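Local structure of putative phosphosugar isomerase (Clostridium difficile, 3G68) at residues B[153-158]-B[310-315]; B[17-22]-B[178-183]; B[9-14]-B[146-151]; B[28-33]-B[158-163]. The protein probably acts as a phosphosugar isomerase, its double-SIS architecture being of the kind that binds phosphorylated carbohydrate derivatives. All blocks are in the same frame, centred on the assembly; numbering follows the deposited sequence. Where two conformers were deposited one is given.

Contact 1. Residues B[153-158]-B[310-315]; sequences NLMLLG and QTFNFI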
loop_
_atom_site.group_PDB
_atom_site.type_symbol
_atom_site.label_atom_id
_atom_site.label_comp_id
_atom_site.label_asym_id
_atom_site.label_seq_id
_atom_site.Cartn_x
_atom_site.Cartn_y
_atom_site.Cartn_z
ATOM N N ASN B 153 2.474 -46.835 5.635
ATOM C CA ASN B 153 3.709 -47.504 5.163
ATOM C C ASN B 153 3.438 -48.505 4.036
ATOM O O ASN B 153 4.183 -48.570 3.045
ATOM C CB ASN B 153 4.432 -48.200 6.336
ATOM C CG ASN B 153 5.915 -47.866 6.388
ATOM O OD1 ASN B 153 6.295 -46.693 6.277
ATOM N ND2 ASN B 153 6.755 -48.875 6.577
ATOM N N LEU B 154 2.356 -49.268 4.190
ATOM C CA LEU B 154 1.867 -50.194 3.165
ATOM C C LEU B 154 1.420 -49.467 1.880
ATOM O O LEU B 154 1.669 -49.944 0.778
ATOM C CB LEU B 154 0.718 -51.034 3.692
ATOM C CG LEU B 154 1.093 -52.143 4.681
ATOM C CD1 LEU B 154 -0.138 -52.601 5.455
ATOM C CD2 LEU B 154 1.747 -53.302 3.928
HETATM N N MSE B 155 0.739 -48.336 2.025
HETATM C CA MSE B 155 0.332 -47.573 0.878
HETATM C C MSE B 155 1.559 -47.012 0.146
HETATM O O MSE B 155 1.579 -47.013 -1.069
HETATM C CB MSE B 155 -0.617 -46.435 1.269
HETATM C CG MSE B 155 -1.982 -46.927 1.690
HETATM SE SE MSE B 155 -3.097 -45.401 2.104
HETATM C CE MSE B 155 -4.844 -46.241 2.151
ATOM N N LEU B 156 2.526 -46.484 0.897
ATOM C CA LEU B 156 3.751 -45.923 0.326
ATOM C C LEU B 156 4.508 -46.995 -0.462
ATOM O O LEU B 156 4.913 -46.728 -1.604
ATOM C CB LEU B 156 4.615 -45.284 1.403
ATOM C CG LEU B 156 3.975 -43.980 1.909
ATOM C CD1 LEU B 156 4.693 -43.465 3.120
ATOM C CD2 LEU B 156 3.928 -42.916 0.793
ATOM N N LEU B 157 4.635 -48.193 0.110
ATOM C CA LEU B 157 5.243 -49.345 -0.593
ATOM C C LEU B 157 4.628 -49.497 -1.979
ATOM O O LEU B 157 5.362 -49.622 -2.977
ATOM C CB LEU B 157 5.086 -50.657 0.178
ATOM C CG LEU B 157 5.530 -51.974 -0.517
ATOM C CD1 LEU B 157 7.053 -51.951 -0.808
ATOM C CD2 LEU B 157 5.102 -53.199 0.326
ATOM N N GLY B 158 3.292 -49.503 -2.024
ATOM C CA GLY B 158 2.534 -49.601 -3.272
ATOM C C GLY B 158 2.883 -48.487 -4.238
ATOM O O GLY B 158 3.279 -48.736 -5.370
ATOM N N GLN B 310 -9.947 -42.133 3.219
ATOM C CA GLN B 310 -10.837 -41.939 4.380
ATOM C C GLN B 310 -10.376 -42.768 5.564
ATOM O O GLN B 310 -10.777 -42.487 6.698
ATOM C CB GLN B 310 -12.294 -42.289 4.030
ATOM C CG GLN B 310 -12.515 -43.778 3.701
ATOM C CD GLN B 310 -13.963 -44.121 3.352
ATOM O OE1 GLN B 310 -14.901 -43.426 3.721
ATOM N NE2 GLN B 310 -14.131 -45.201 2.627
ATOM N N THR B 311 -9.576 -43.802 5.316
ATOM C CA THR B 311 -9.031 -44.639 6.376
ATOM C C THR B 311 -8.233 -43.815 7.412
ATOM O O THR B 311 -8.093 -44.213 8.538
ATOM C CB THR B 311 -8.163 -45.808 5.822
ATOM O OG1 THR B 311 -7.908 -46.760 6.870
ATOM C CG2 THR B 311 -6.838 -45.288 5.245
ATOM N N PHE B 312 -7.701 -42.671 7.027
ATOM C CA PHE B 312 -6.944 -41.840 7.979
ATOM C C PHE B 312 -7.776 -40.976 8.891
ATOM O O PHE B 312 -7.209 -40.222 9.677
ATOM C CB PHE B 312 -5.893 -41.011 7.242
ATOM C CG PHE B 312 -4.920 -41.859 6.551
ATOM C CD1 PHE B 312 -4.097 -42.713 7.295
ATOM C CD2 PHE B 312 -4.863 -41.907 5.159
ATOM C CE1 PHE B 312 -3.202 -43.574 6.636
ATOM C CE2 PHE B 312 -3.960 -42.751 4.520
ATOM C CZ PHE B 312 -3.133 -43.580 5.265
ATOM N N ASN B 313 -9.103 -41.036 8.751
ATOM C CA ASN B 313 -9.989 -40.295 9.623
ATOM C C ASN B 313 -11.134 -41.061 10.258
ATOM O O ASN B 313 -11.550 -40.686 11.337
ATOM C CB ASN B 313 -10.678 -39.175 8.833
ATOM C CG ASN B 313 -9.717 -38.174 8.194
ATOM O OD1 ASN B 313 -10.091 -37.556 7.209
ATOM N ND2 ASN B 313 -8.516 -37.985 8.755
ATOM N N PHE B 314 -11.656 -42.108 9.611
ATOM C CA PHE B 314 -12.968 -42.648 10.024
ATOM C C PHE B 314 -13.117 -43.169 11.446
ATOM O O PHE B 314 -14.134 -42.890 12.097
ATOM C CB PHE B 314 -13.513 -43.707 9.052
ATOM C CG PHE B 314 -14.891 -43.402 8.593
ATOM C CD1 PHE B 314 -15.944 -43.374 9.488
ATOM C CD2 PHE B 314 -15.125 -43.071 7.254
ATOM C CE1 PHE B 314 -17.248 -43.056 9.045
ATOM C CE2 PHE B 314 -16.379 -42.729 6.823
ATOM C CZ PHE B 314 -17.443 -42.711 7.723
ATOM N N ILE B 315 -12.127 -43.905 11.939
ATOM C CA ILE B 315 -12.245 -44.509 13.256
ATOM C C ILE B 315 -11.642 -43.689 14.402
ATOM O O ILE B 315 -11.661 -44.134 15.550
ATOM C CB ILE B 315 -11.781 -45.990 13.299
ATOM C CG1 ILE B 315 -10.295 -46.162 13.057
ATOM C CG2 ILE B 315 -12.558 -46.837 12.299
ATOM C CD1 ILE B 315 -9.843 -47.600 13.399
#
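In Met155, present as selenomethionine, and in Phe312 CG stands anti to the carbonyl carbon, at chi1 -71° and -61° respectively, which points the two side chains at each other. Beyond CG the Met155 chain runs extended, carrying SE and CE away from helix 145-165, while the ring of Phe312 comes back from the opposite direction. Met155 SE arrives at the edge of the ring, 3.6 Å from Phe312 CZ and 3.7 Å from Phe312 CE2. It lies close to the ring plane, 74° off the normal, and 4.7 Å separates Met155 SE from the centroid of the Phe312 ring. This is a Met-aromatic contact of the edge type, in which the polarisable chalcogen faces ring hydrogens and not the pi cloud. One face of the Phe312 ring is covered by Thr311 CG2, 3.8 Å above the plane and over the centre. That same methyl meets Met155 CE tip to tip, with Met155 CE and Thr311 CG2 3.8 Å apart, and the three side chains form one compact, buried apolar cluster with no hydrogen bond between the two segments. In the double-SIS architecture the contact joins a helix of the first SIS domain to the loop between strand 299-300 of the second parallel sheet and helix 316-324. Apolar neighbours continue the packing: Val52 and Tyr55 of helix 43-59 lie against Met155, and Met15, Ile180 and Ala183 against Phe312. Thr311 is two-sided, since its OG1, anti to the backbone N, turns from the cluster to hydrogen-bond with Asp222 and Lys151.

Contact 2. Residues B[17-22]-B[178-183]; sequences EIISNA and NKILDA
Ile19 on helix 4-20 meets Ile180 and Leu181 on helix 170-184 in a small piece of helix-helix packing, where one methyl supplies the whole of the touch from its side. The tight part is apolar and buried. Ile19 CG1 stands anti to the carbonyl carbon (chi1 -78°), and the chain continues nearly straight to CD1, which lies against both Leu181 and Ile180 of the other helix. There Ile19 CD1 comes 3.6 Å from Leu181 CD2 and 3.9 Å from Ile180 CG2, the side chains crossing obliquely. Ile19 CA and Leu181 CA are 8.8 Å apart, and the gap is bridged by side chains alone. Ile177 and Ile184 of helix 170-184 also lie against Ile19 and extend the apolar layer.

The outer face of helix 170-184 is looser and polar. Asp182 is partly exposed there, and the second subunit packs on this face: its Arg14 makes a salt bridge with Asp182, hydrogen-bonds Asn178 and packs on Leu181. Ile19 too touches the second subunit, at its Glu17. Both Ile19 and Leu181 therefore belong to the intrachain layer and to the subunit interface, with the branching carbon Leu181 CG still 4.2 Å from Ile19 CD1.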
loop_
_atom_site.group_PDB
_atom_site.type_symbol
_atom_site.label_atom_id
_atom_site.label_comp_id
_atom_site.label_asym_id
_atom_site.label_seq_id
_atom_site.Cartn_x
_atom_site.Cartn_y
_atom_site.Cartn_z
ATOM N N GLU B 17 6.395 -37.296 8.508
ATOM C CA GLU B 17 7.803 -37.700 8.520
ATOM C C GLU B 17 8.065 -38.949 7.682
ATOM O O GLU B 17 9.077 -39.050 6.942
ATOM C CB GLU B 17 8.302 -37.970 9.929
ATOM C CG GLU B 17 8.400 -36.712 10.770
ATOM C CD GLU B 17 8.715 -36.997 12.223
ATOM O OE1 GLU B 17 8.718 -38.189 12.604
ATOM O OE2 GLU B 17 8.912 -36.013 12.979
ATOM N N ILE B 18 7.145 -39.892 7.798
ATOM C CA ILE B 18 7.191 -41.123 7.049
ATOM C C ILE B 18 7.079 -40.863 5.552
ATOM O O ILE B 18 7.822 -41.426 4.774
ATOM C CB ILE B 18 6.134 -42.122 7.554
ATOM C CG1 ILE B 18 6.548 -42.602 8.958
ATOM C CG2 ILE B 18 6.014 -43.315 6.577
ATOM C CD1 ILE B 18 5.481 -43.449 9.650
ATOM N N ILE B 19 6.150 -40.010 5.162
ATOM C CA ILE B 19 5.983 -39.594 3.764
ATOM C C ILE B 19 7.296 -38.968 3.226
ATOM O O ILE B 19 7.775 -39.377 2.174
ATOM C CB ILE B 19 4.753 -38.645 3.636
ATOM C CG1 ILE B 19 3.467 -39.478 3.669
ATOM C CG2 ILE B 19 4.792 -37.787 2.346
ATOM C CD1 ILE B 19 2.173 -38.643 3.908
ATOM N N SER B 20 7.890 -38.032 3.971
ATOM C CA SER B 20 9.159 -37.421 3.549
ATOM C C SER B 20 10.340 -38.391 3.476
ATOM O O SER B 20 11.277 -38.129 2.735
ATOM C CB SER B 20 9.531 -36.254 4.448
ATOM O OG SER B 20 8.534 -35.258 4.388
ATOM N N ASN B 21 10.313 -39.484 4.234
ATOM C CA ASN B 21 11.390 -40.482 4.246
ATOM C C ASN B 21 11.151 -41.640 3.301
ATOM O O ASN B 21 11.985 -42.561 3.241
ATOM C CB ASN B 21 11.526 -41.057 5.656
ATOM C CG ASN B 21 12.792 -41.899 5.841
ATOM O OD1 ASN B 21 13.901 -41.459 5.510
ATOM N ND2 ASN B 21 12.630 -43.109 6.385
ATOM N N ALA B 22 10.056 -41.610 2.543
ATOM C CA ALA B 22 9.661 -42.749 1.692
ATOM C C ALA B 22 10.630 -43.055 0.568
ATOM O O ALA B 22 10.875 -44.229 0.271
ATOM C CB ALA B 22 8.278 -42.542 1.103
ATOM N N ASN B 178 -0.228 -35.986 -2.099
ATOM C CA ASN B 178 -0.974 -34.791 -1.688
ATOM C C ASN B 178 -2.416 -35.095 -1.214
ATOM O O ASN B 178 -2.879 -34.459 -0.280
ATOM C CB ASN B 178 -0.856 -33.692 -2.734
ATOM C CG ASN B 178 0.480 -32.938 -2.602
ATOM O OD1 ASN B 178 0.671 -32.158 -1.659
ATOM N ND2 ASN B 178 1.410 -33.208 -3.497
ATOM N N LYS B 179 -3.080 -36.085 -1.818
ATOM C CA LYS B 179 -4.410 -36.537 -1.326
ATOM C C LYS B 179 -4.314 -37.148 0.083
ATOM O O LYS B 179 -5.138 -36.880 0.961
ATOM C CB LYS B 179 -5.029 -37.559 -2.288
ATOM C CG LYS B 179 -5.386 -36.997 -3.604
ATOM C CD LYS B 179 -6.034 -38.121 -4.437
ATOM C CE LYS B 179 -6.493 -37.620 -5.758
ATOM N NZ LYS B 179 -6.796 -38.770 -6.602
ATOM N N ILE B 180 -3.297 -37.975 0.302
ATOM C CA ILE B 180 -3.034 -38.578 1.610
ATOM C C ILE B 180 -2.771 -37.457 2.604
ATOM O O ILE B 180 -3.304 -37.466 3.705
ATOM C CB ILE B 180 -1.830 -39.555 1.557
ATOM C CG1 ILE B 180 -2.176 -40.789 0.713
ATOM C CG2 ILE B 180 -1.396 -39.986 2.928
ATOM C CD1 ILE B 180 -0.941 -41.672 0.361
ATOM N N LEU B 181 -1.982 -36.462 2.206
ATOM C CA LEU B 181 -1.709 -35.312 3.095
ATOM C C LEU B 181 -2.992 -34.536 3.420
ATOM O O LEU B 181 -3.177 -34.049 4.536
ATOM C CB LEU B 181 -0.632 -34.397 2.488
ATOM C CG LEU B 181 0.792 -34.938 2.526
ATOM C CD1 LEU B 181 1.744 -34.009 1.719
ATOM C CD2 LEU B 181 1.295 -35.104 3.990
ATOM N N ASP B 182 -3.886 -34.445 2.449
ATOM C CA ASP B 182 -5.183 -33.804 2.654
ATOM C C ASP B 182 -6.011 -34.575 3.714
ATOM O O ASP B 182 -6.707 -33.936 4.485
ATOM C CB ASP B 182 -6.024 -33.748 1.370
ATOM C CG ASP B 182 -5.573 -32.704 0.355
ATOM O OD1 ASP B 182 -4.822 -31.766 0.665
ATOM O OD2 ASP B 182 -6.065 -32.810 -0.790
ATOM N N ALA B 183 -5.913 -35.910 3.774
ATOM C CA ALA B 183 -6.608 -36.708 4.802
ATOM C C ALA B 183 -5.932 -36.508 6.164
ATOM O O ALA B 183 -6.576 -36.278 7.197
ATOM C CB ALA B 183 -6.579 -38.208 4.420
#

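Contact 3. Residues B[9-14]-B[146-151]; sequences LETPVR and GYYCTK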
loop_
_atom_site.group_PDB
_atom_site.type_symbol
_atom_site.label_atom_id
_atom_site.label_comp_id
_atom_site.label_asym_id
_atom_site.label_seq_id
_atom_site.Cartn_x
_atom_site.Cartn_y
_atom_site.Cartn_z
ATOM N N LEU B 9 -2.853 -37.903 18.958
ATOM C CA LEU B 9 -2.472 -36.533 18.599
ATOM C C LEU B 9 -1.079 -36.412 17.929
ATOM O O LEU B 9 -0.890 -35.511 17.092
ATOM C CB LEU B 9 -2.615 -35.595 19.805
ATOM C CG LEU B 9 -4.066 -35.399 20.253
ATOM C CD1 LEU B 9 -4.137 -34.569 21.532
ATOM C CD2 LEU B 9 -4.920 -34.756 19.189
ATOM N N GLU B 10 -0.150 -37.328 18.256
ATOM C CA GLU B 10 1.193 -37.393 17.627
ATOM C C GLU B 10 1.157 -37.918 16.179
ATOM O O GLU B 10 2.101 -37.719 15.394
ATOM C CB GLU B 10 2.049 -38.400 18.423
ATOM C CG GLU B 10 3.510 -38.347 18.151
ATOM C CD GLU B 10 4.302 -39.432 18.855
ATOM O OE1 GLU B 10 5.515 -39.485 18.587
ATOM O OE2 GLU B 10 3.768 -40.227 19.645
ATOM N N THR B 11 0.090 -38.645 15.844
ATOM C CA THR B 11 -0.015 -39.368 14.587
ATOM C C THR B 11 0.200 -38.516 13.302
ATOM O O THR B 11 1.051 -38.882 12.495
ATOM C CB THR B 11 -1.274 -40.290 14.564
ATOM O OG1 THR B 11 -1.214 -41.155 15.713
ATOM C CG2 THR B 11 -1.278 -41.155 13.310
ATOM N N PRO B 12 -0.510 -37.376 13.119
ATOM C CA PRO B 12 -0.187 -36.587 11.918
ATOM C C PRO B 12 1.311 -36.192 11.737
ATOM O O PRO B 12 1.835 -36.335 10.625
ATOM C CB PRO B 12 -1.115 -35.368 12.042
ATOM C CG PRO B 12 -2.286 -35.912 12.832
ATOM C CD PRO B 12 -1.612 -36.762 13.874
ATOM N N VAL B 13 2.006 -35.810 12.805
ATOM C CA VAL B 13 3.442 -35.403 12.701
ATOM C C VAL B 13 4.294 -36.596 12.212
ATOM O O VAL B 13 5.097 -36.487 11.293
ATOM C CB VAL B 13 3.979 -34.824 14.063
ATOM C CG1 VAL B 13 5.466 -34.493 13.992
ATOM C CG2 VAL B 13 3.185 -33.602 14.463
ATOM N N ARG B 14 4.055 -37.759 12.789
ATOM C CA ARG B 14 4.781 -38.981 12.408
ATOM C C ARG B 14 4.476 -39.387 10.983
ATOM O O ARG B 14 5.382 -39.784 10.241
ATOM C CB ARG B 14 4.500 -40.153 13.369
ATOM C CG ARG B 14 5.174 -40.044 14.741
ATOM C CD ARG B 14 6.696 -39.970 14.652
ATOM N NE ARG B 14 7.309 -39.962 15.976
ATOM C CZ ARG B 14 8.619 -39.910 16.222
ATOM N NH1 ARG B 14 9.511 -39.849 15.233
ATOM N NH2 ARG B 14 9.040 -39.907 17.483
ATOM N N GLY B 146 0.448 -46.425 15.720
ATOM C CA GLY B 146 1.097 -47.503 14.966
ATOM C C GLY B 146 0.245 -48.130 13.877
ATOM O O GLY B 146 0.763 -48.495 12.820
ATOM N N TYR B 147 -1.058 -48.208 14.124
ATOM C CA TYR B 147 -2.007 -48.719 13.143
ATOM C C TYR B 147 -2.010 -47.788 11.917
ATOM O O TYR B 147 -1.791 -48.263 10.809
ATOM C CB TYR B 147 -3.414 -48.869 13.768
ATOM C CG TYR B 147 -4.492 -49.341 12.801
ATOM C CD1 TYR B 147 -4.372 -50.559 12.132
ATOM C CD2 TYR B 147 -5.621 -48.561 12.534
ATOM C CE1 TYR B 147 -5.347 -50.988 11.254
ATOM C CE2 TYR B 147 -6.596 -48.992 11.629
ATOM C CZ TYR B 147 -6.452 -50.212 11.011
ATOM O OH TYR B 147 -7.413 -50.685 10.142
ATOM N N TYR B 148 -2.277 -46.486 12.121
ATOM C CA TYR B 148 -2.259 -45.475 11.047
ATOM C C TYR B 148 -0.921 -45.442 10.283
ATOM O O TYR B 148 -0.894 -45.436 9.056
ATOM C CB TYR B 148 -2.553 -44.087 11.584
ATOM C CG TYR B 148 -3.990 -43.911 12.009
ATOM C CD1 TYR B 148 -5.023 -43.887 11.062
ATOM C CD2 TYR B 148 -4.320 -43.741 13.342
ATOM C CE1 TYR B 148 -6.356 -43.726 11.451
ATOM C CE2 TYR B 148 -5.644 -43.559 13.735
ATOM C CZ TYR B 148 -6.648 -43.562 12.790
ATOM O OH TYR B 148 -7.956 -43.397 13.153
ATOM N N CYS B 149 0.192 -45.426 11.015
ATOM C CA CYS B 149 1.485 -45.349 10.363
ATOM C C CYS B 149 1.828 -46.640 9.599
ATOM O O CYS B 149 2.553 -46.560 8.621
ATOM C CB CYS B 149 2.585 -44.990 11.362
ATOM S SG CYS B 149 2.464 -43.358 12.084
ATOM N N THR B 150 1.292 -47.801 10.003
ATOM C CA THR B 150 1.544 -49.081 9.298
ATOM C C THR B 150 0.707 -49.114 7.995
ATOM O O THR B 150 1.204 -49.481 6.913
ATOM C CB THR B 150 1.263 -50.304 10.229
ATOM O OG1 THR B 150 2.188 -50.264 11.343
ATOM C CG2 THR B 150 1.387 -51.643 9.480
ATOM N N LYS B 151 -0.562 -48.702 8.076
ATOM C CA LYS B 151 -1.378 -48.563 6.872
ATOM C C LYS B 151 -0.707 -47.601 5.866
ATOM O O LYS B 151 -0.626 -47.902 4.688
ATOM C CB LYS B 151 -2.766 -48.052 7.191
ATOM C CG LYS B 151 -3.630 -49.028 7.986
ATOM C CD LYS B 151 -5.067 -48.507 8.069
ATOM C CE LYS B 151 -5.219 -47.260 8.987
ATOM N NZ LYS B 151 -6.633 -46.879 9.160
#
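Thr11 and Tyr148 set their side chains at about a right angle, and the methyl of the threonine fills the corner where the tyrosine leaves its helix. Thr11 CG2 lies 3.6 Å from Tyr148 CB and 4.0 Å from Tyr148 CD2, approaching the ring obliquely. The threonine torsion (chi1 -55°) divides the work: CG2 is carried toward helix 145-165, while OG1 stays beside the backbone N and hydrogen-bonds to Tyr7 O one turn earlier. Pro12, which has no N-H to give, sits where helix 4-20 is kinked.

A turn further on, Arg14 faces Cys149 with its first carbon alone, Arg14 CB being 4.0 Å from Cys149 SG. The rest of the arginine bends away. Arg14 was modelled in two conformations, and the 3.2 Å salt bridge of Arg14 NE with Glu10 OE1, in the guanidinium plane but from above the plane of the carboxylate, holds for one of them and is tentative. The contact is thus apolar at its centre and charged at its margin.

Tyr148 reaches further than this pair, with its hydroxyl bonded to Gln319 of helix 316-324 and its ring edge-to-face with that of Phe187. Helix 145-165 lies between helix 4-20, on the side of Thr11 and Arg14, and helix 43-59, which receives Tyr147, Thr150 and Lys151; Leu9 and Pro12 of helix 4-20 rest in turn on helix 187-200.

Contact 4. Residues B[28-33]-B[158-163]; sequences EVKRTN and GLQIAR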
loop_
_atom_site.group_PDB
_atom_site.type_symbol
_atom_site.label_atom_id
_atom_site.label_comp_id
_atom_site.label_asym_id
_atom_site.label_seq_id
_atom_site.Cartn_x
_atom_site.Cartn_y
_atom_site.Cartn_z
ATOM N N GLU B 28 15.240 -49.600 -2.225
ATOM C CA GLU B 28 15.750 -50.924 -2.609
ATOM C C GLU B 28 14.603 -51.870 -2.946
ATOM O O GLU B 28 14.604 -52.499 -3.993
ATOM C CB GLU B 28 16.610 -51.528 -1.481
ATOM C CG GLU B 28 17.388 -52.814 -1.860
ATOM C CD GLU B 28 17.904 -53.603 -0.662
ATOM O OE1 GLU B 28 17.391 -53.401 0.461
ATOM O OE2 GLU B 28 18.789 -54.478 -0.845
ATOM N N VAL B 29 13.623 -51.978 -2.054
ATOM C CA VAL B 29 12.505 -52.901 -2.291
ATOM C C VAL B 29 11.731 -52.590 -3.587
ATOM O O VAL B 29 11.222 -53.500 -4.211
ATOM C CB VAL B 29 11.534 -53.006 -1.061
ATOM C CG1 VAL B 29 10.793 -51.689 -0.846
ATOM C CG2 VAL B 29 10.555 -54.192 -1.230
ATOM N N LYS B 30 11.643 -51.325 -3.987
ATOM C CA LYS B 30 10.887 -50.949 -5.201
ATOM C C LYS B 30 11.534 -51.515 -6.468
ATOM O O LYS B 30 10.877 -51.638 -7.502
ATOM C CB LYS B 30 10.799 -49.423 -5.340
ATOM C CG LYS B 30 12.098 -48.706 -5.770
ATOM C CD LYS B 30 11.929 -47.192 -5.898
ATOM C CE LYS B 30 13.208 -46.543 -6.371
ATOM N NZ LYS B 30 13.111 -45.069 -6.482
ATOM N N ARG B 31 12.847 -51.765 -6.374
ATOM C CA ARG B 31 13.655 -52.266 -7.462
ATOM C C ARG B 31 13.598 -53.805 -7.658
ATOM O O ARG B 31 14.035 -54.285 -8.685
ATOM C CB ARG B 31 15.116 -51.798 -7.293
ATOM C CG ARG B 31 15.302 -50.283 -7.230
ATOM C CD ARG B 31 16.727 -49.903 -6.816
ATOM N NE ARG B 31 16.872 -48.469 -6.573
ATOM C CZ ARG B 31 17.008 -47.532 -7.518
ATOM N NH1 ARG B 31 17.023 -47.834 -8.818
ATOM N NH2 ARG B 31 17.136 -46.261 -7.164
ATOM N N THR B 32 13.060 -54.561 -6.697
ATOM C CA THR B 32 12.948 -56.021 -6.831
ATOM C C THR B 32 11.939 -56.449 -7.902
ATOM O O THR B 32 11.118 -55.645 -8.364
ATOM C CB THR B 32 12.541 -56.700 -5.491
ATOM O OG1 THR B 32 11.353 -56.092 -4.962
ATOM C CG2 THR B 32 13.647 -56.559 -4.492
ATOM N N ASN B 33 12.040 -57.715 -8.315
ATOM C CA ASN B 33 11.106 -58.283 -9.269
ATOM C C ASN B 33 9.989 -59.011 -8.526
ATOM O O ASN B 33 10.229 -60.089 -7.973
ATOM C CB ASN B 33 11.811 -59.275 -10.184
ATOM C CG ASN B 33 10.913 -59.758 -11.297
ATOM O OD1 ASN B 33 10.067 -59.007 -11.802
ATOM N ND2 ASN B 33 11.090 -61.012 -11.691
ATOM N N GLY B 158 3.292 -49.503 -2.024
ATOM C CA GLY B 158 2.534 -49.601 -3.272
ATOM C C GLY B 158 2.883 -48.487 -4.238
ATOM O O GLY B 158 3.279 -48.736 -5.370
ATOM N N LEU B 159 2.753 -47.253 -3.774
ATOM C CA LEU B 159 3.037 -46.073 -4.588
ATOM C C LEU B 159 4.463 -46.039 -5.173
ATOM O O LEU B 159 4.665 -45.646 -6.323
ATOM C CB LEU B 159 2.741 -44.800 -3.764
ATOM C CG LEU B 159 1.245 -44.481 -3.563
ATOM C CD1 LEU B 159 1.021 -43.351 -2.510
ATOM C CD2 LEU B 159 0.609 -44.093 -4.917
ATOM N N GLN B 160 5.427 -46.427 -4.353
ATOM C CA GLN B 160 6.850 -46.481 -4.697
ATOM C C GLN B 160 7.124 -47.545 -5.750
ATOM O O GLN B 160 7.899 -47.320 -6.679
ATOM C CB GLN B 160 7.676 -46.737 -3.432
ATOM C CG GLN B 160 7.750 -45.505 -2.479
ATOM C CD GLN B 160 8.925 -44.589 -2.785
ATOM O OE1 GLN B 160 9.985 -45.058 -3.167
ATOM N NE2 GLN B 160 8.751 -43.275 -2.566
ATOM N N ILE B 161 6.460 -48.690 -5.611
ATOM C CA ILE B 161 6.564 -49.766 -6.598
ATOM C C ILE B 161 5.915 -49.296 -7.889
ATOM O O ILE B 161 6.532 -49.363 -8.931
ATOM C CB ILE B 161 5.889 -51.054 -6.141
ATOM C CG1 ILE B 161 6.702 -51.724 -5.042
ATOM C CG2 ILE B 161 5.763 -52.038 -7.296
ATOM C CD1 ILE B 161 5.920 -52.821 -4.323
ATOM N N ALA B 162 4.693 -48.781 -7.791
ATOM C CA ALA B 162 3.924 -48.320 -8.947
ATOM C C ALA B 162 4.695 -47.304 -9.802
ATOM O O ALA B 162 4.716 -47.386 -11.040
ATOM C CB ALA B 162 2.583 -47.731 -8.480
ATOM N N ARG B 163 5.316 -46.332 -9.144
ATOM C CA ARG B 163 6.089 -45.325 -9.872
ATOM C C ARG B 163 7.313 -45.968 -10.535
ATOM O O ARG B 163 7.558 -45.738 -11.714
ATOM C CB ARG B 163 6.485 -44.157 -8.953
ATOM C CG ARG B 163 7.249 -43.000 -9.666
ATOM C CD ARG B 163 7.520 -41.831 -8.709
ATOM N NE ARG B 163 8.354 -42.291 -7.602
ATOM C CZ ARG B 163 8.771 -41.551 -6.588
ATOM N NH1 ARG B 163 8.461 -40.265 -6.507
ATOM N NH2 ARG B 163 9.535 -42.106 -5.653
HETATM O O HOH W 1 12.518 -44.428 -3.872
#
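The loop that leads into strand 36-40, a strand of the first parallel sheet of the SIS fold, passes over the later half of helix 145-165, and Lys30 and Gln160 make the main contact there. The backbones come near, with Lys30 CA and Ile161 CA 4.7 Å apart, and the lysine lies along the helix surface instead of pointing into it. Its CG takes the crowded position between the backbone N and the carbonyl carbon (chi1 73°), after which the chain is fully extended. The aliphatic part therefore travels over Gln160: Lys30 CB is 3.8 Å from Gln160 O, and Lys30 CD is 4.0 Å from Gln160 OE1. Ile161 adds a wider apolar touch, Ile161 CG1 lying 4.3 Å from Lys30 CA.

At the far end the two polar groups are joined through a water. Lys30 NZ donates to it over 2.8 Å, and the water donates in turn to Gln160 OE1 over 2.7 Å. The other end of the amide is taken as well, since Gln160 NE2 hydrogen-bonds to Tyr173 OH and Asp23 OD1; partners on both ends fix which way round the amide sits. Asp23 also pairs with Arg163, which may moderate the effect of having Lys30 and Arg163 as like charges close by. Within the loop, Thr32 closes the turn that holds Lys30 and Arg31, for Val29 O accepts from both Thr32 N and Thr32 OG1, the hydroxyl bond measuring 2.7 Å.

Helix 145-165 carries three of the four contacts in succession: contact 3 near its start, contact 1 in the middle and contact 4 toward its end, the centres of contacts 3 and 4 lying about 22 Å apart. Contact 2 sits beside the middle of this row, about 10 Å from contact 1 and about 11 Å from contact 3, centre to centre. A polar link ties two neighbours: Asn313 ND2 of contact 1 is 3.0 Å from Ala183 O of contact 2, a probable hydrogen bond. Ile18, next to Ile19, packs on Cys149 and Leu156, which brings contacts 1, 2 and 3 into one continuous core.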